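Long-range contact in mitogen-activated protein kinase kinase kinase 2 (Homo sapiens, PDB 2NPT), which probably phosphorylates MAP kinase kinases as a MAP3K, its PB1 domain, the part studied here, pairing with an acidic surface of another protein: residues D[19-24]-D[38-43]. Residues are numbered along the deposited sequence; the frame is centred on the assembly and turned at random.
Sequences NDVRVK and RPVKLE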
loop_
_atom_site.group_PDB
_atom_site.type_symbol
_atom_site.label_atom_id
_atom_site.label_comp_id
_atom_site.label_asym_id
_atom_site.label_seq_id
_atom_site.Cartn_x
_atom_site.Cartn_y
_atom_site.Cartn_z
ATOM N N ASN D 19 -5.333 12.874 8.104
ATOM C CA ASN D 19 -4.451 11.916 7.435
ATOM C C ASN D 19 -4.890 10.439 7.720
ATOM O O ASN D 19 -5.193 10.129 8.850
ATOM C CB ASN D 19 -2.963 12.217 7.775
ATOM C CG ASN D 19 -2.718 12.654 9.266
ATOM O OD1 ASN D 19 -3.615 13.152 9.966
ATOM N ND2 ASN D 19 -1.475 12.491 9.719
ATOM N N ASP D 20 -4.995 9.562 6.713
ATOM C CA ASP D 20 -5.237 8.118 6.994
ATOM C C ASP D 20 -3.966 7.499 7.578
ATOM O O ASP D 20 -2.862 8.020 7.404
ATOM C CB ASP D 20 -5.614 7.299 5.764
ATOM C CG ASP D 20 -7.007 7.588 5.244
ATOM O OD1 ASP D 20 -7.812 8.264 5.924
ATOM O OD2 ASP D 20 -7.251 7.136 4.107
ATOM N N VAL D 21 -4.135 6.412 8.301
ATOM C CA VAL D 21 -3.002 5.693 8.902
ATOM C C VAL D 21 -2.640 4.582 7.967
ATOM O O VAL D 21 -3.443 3.697 7.708
ATOM C CB VAL D 21 -3.295 5.143 10.311
ATOM C CG1 VAL D 21 -2.173 4.187 10.759
ATOM C CG2 VAL D 21 -3.468 6.305 11.320
ATOM N N ARG D 22 -1.417 4.635 7.452
ATOM C CA ARG D 22 -0.918 3.607 6.568
ATOM C C ARG D 22 -0.435 2.407 7.391
ATOM O O ARG D 22 0.504 2.542 8.201
ATOM C CB ARG D 22 0.244 4.192 5.811
ATOM C CG ARG D 22 0.667 3.477 4.646
ATOM C CD ARG D 22 1.377 4.531 3.671
ATOM N NE ARG D 22 2.084 3.777 2.662
ATOM C CZ ARG D 22 3.362 3.458 2.721
ATOM N NH1 ARG D 22 4.120 3.867 3.734
ATOM N NH2 ARG D 22 3.896 2.733 1.761
ATOM N N VAL D 23 -1.043 1.256 7.187
ATOM C CA VAL D 23 -0.647 0.081 7.924
ATOM C C VAL D 23 -0.004 -1.004 7.033
ATOM O O VAL D 23 -0.547 -1.340 5.994
ATOM C CB VAL D 23 -1.859 -0.506 8.723
ATOM C CG1 VAL D 23 -1.495 -1.883 9.372
ATOM C CG2 VAL D 23 -2.383 0.477 9.799
ATOM N N LYS D 24 1.125 -1.578 7.481
ATOM C CA LYS D 24 1.794 -2.665 6.790
ATOM C C LYS D 24 1.695 -3.935 7.632
ATOM O O LYS D 24 2.363 -4.100 8.698
ATOM C CB LYS D 24 3.260 -2.314 6.481
ATOM C CG LYS D 24 4.021 -3.477 5.886
ATOM C CD LYS D 24 5.244 -3.068 5.023
ATOM C CE LYS D 24 6.379 -2.461 5.857
ATOM N NZ LYS D 24 7.653 -2.078 5.094
ATOM N N ARG D 38 -8.936 7.596 10.250
ATOM C CA ARG D 38 -8.906 7.912 11.672
ATOM C C ARG D 38 -10.301 8.210 12.224
ATOM O O ARG D 38 -11.141 8.723 11.491
ATOM C CB ARG D 38 -8.050 9.136 11.934
ATOM C CG ARG D 38 -6.613 8.937 11.558
ATOM C CD ARG D 38 -5.781 10.151 11.817
ATOM N NE ARG D 38 -4.455 9.920 11.266
ATOM C CZ ARG D 38 -3.322 9.829 11.958
ATOM N NH1 ARG D 38 -3.287 9.959 13.271
ATOM N NH2 ARG D 38 -2.210 9.589 11.288
ATOM N N PRO D 39 -10.524 7.935 13.528
ATOM C CA PRO D 39 -9.586 7.243 14.434
ATOM C C PRO D 39 -9.566 5.756 14.162
ATOM O O PRO D 39 -10.595 5.162 13.852
ATOM C CB PRO D 39 -10.178 7.526 15.813
ATOM C CG PRO D 39 -11.610 7.634 15.569
ATOM C CD PRO D 39 -11.753 8.328 14.246
ATOM N N VAL D 40 -8.391 5.157 14.213
ATOM C CA VAL D 40 -8.256 3.739 13.901
ATOM C C VAL D 40 -8.544 2.922 15.158
ATOM O O VAL D 40 -8.078 3.271 16.246
ATOM C CB VAL D 40 -6.832 3.407 13.354
ATOM C CG1 VAL D 40 -6.689 1.927 13.042
ATOM C CG2 VAL D 40 -6.526 4.247 12.105
ATOM N N LYS D 41 -9.288 1.832 14.997
ATOM C CA LYS D 41 -9.625 0.926 16.102
ATOM C C LYS D 41 -9.025 -0.442 15.931
ATOM O O LYS D 41 -8.893 -0.907 14.805
ATOM C CB LYS D 41 -11.151 0.802 16.234
ATOM C CG LYS D 41 -11.760 1.831 17.165
ATOM C CD LYS D 41 -12.482 2.972 16.472
ATOM C CE LYS D 41 -12.617 4.147 17.440
ATOM N N LEU D 42 -8.666 -1.105 17.034
ATOM C CA LEU D 42 -8.155 -2.450 16.953
ATOM C C LEU D 42 -9.018 -3.387 16.148
ATOM O O LEU D 42 -8.491 -4.184 15.391
ATOM C CB LEU D 42 -7.947 -3.097 18.317
ATOM C CG LEU D 42 -6.610 -2.993 18.953
ATOM C CD1 LEU D 42 -6.540 -3.891 20.169
ATOM C CD2 LEU D 42 -5.516 -3.308 17.883
ATOM N N GLU D 43 -10.347 -3.319 16.347
ATOM C CA GLU D 43 -11.260 -4.239 15.661
ATOM C C GLU D 43 -11.265 -3.985 14.137
ATOM O O GLU D 43 -11.434 -4.907 13.361
ATOM C CB GLU D 43 -12.681 -4.161 16.247
ATOM C CG GLU D 43 -13.669 -5.097 15.557
ATOM C CD GLU D 43 -13.192 -6.545 15.530
ATOM O OE1 GLU D 43 -12.705 -7.022 16.592
ATOM O OE2 GLU D 43 -13.278 -7.185 14.450
HETATM O O HOH W 1 -8.185 9.530 8.237
#
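Arg-38 makes the largest contribution to the contact between residues 19-24 and 38-43. Its CG lies anti to the carbonyl carbon (chi1 -63°) and the chain runs extended to NE, which donates a short hydrogen bond of 2.5 Å to the backbone O of Asn-19. The bond is bent, 143° at the hydrogen; the acceptor sits in the guanidinium plane, while NE lies above the carbonyl plane. A water accepts from Arg-38 N at 2.9 Å and lies 2.7 Å from Asp-20 OD1, to which it can donate, adding a second, solvent-mediated link.

The flat groups stack. The Asn-19 amide lies nearly parallel to the guanidinium, the planes 14° apart, with Asn-19 ND2 3.4 Å from Arg-38 NH2, two donors that cannot bond. Against the opposite face Val-21 presses CG2, 3.5 Å from Arg-38 NH2, so that amide and methyl sandwich the guanidinium.

Apolar packing continues inward, where Val-21 CG2 meets Val-40 CG2 at 3.8 Å, both buried.

Within the ubiquitin-like PB1 fold, this contact joins the start of strand 21-27 to the turn that follows strand 30-36 and leads into helix 42-53. Farther along strand 21-27, Arg-22 and Lys-24 form salt bridges with acidic residues of the partner protein. Val-40 also packs on Leu-45 of helix 42-53, whereas Val-21 reaches Val-80 and Leu-83 of helix 73-85, from which Asp-84 forms a salt bridge with Arg-38 NH1.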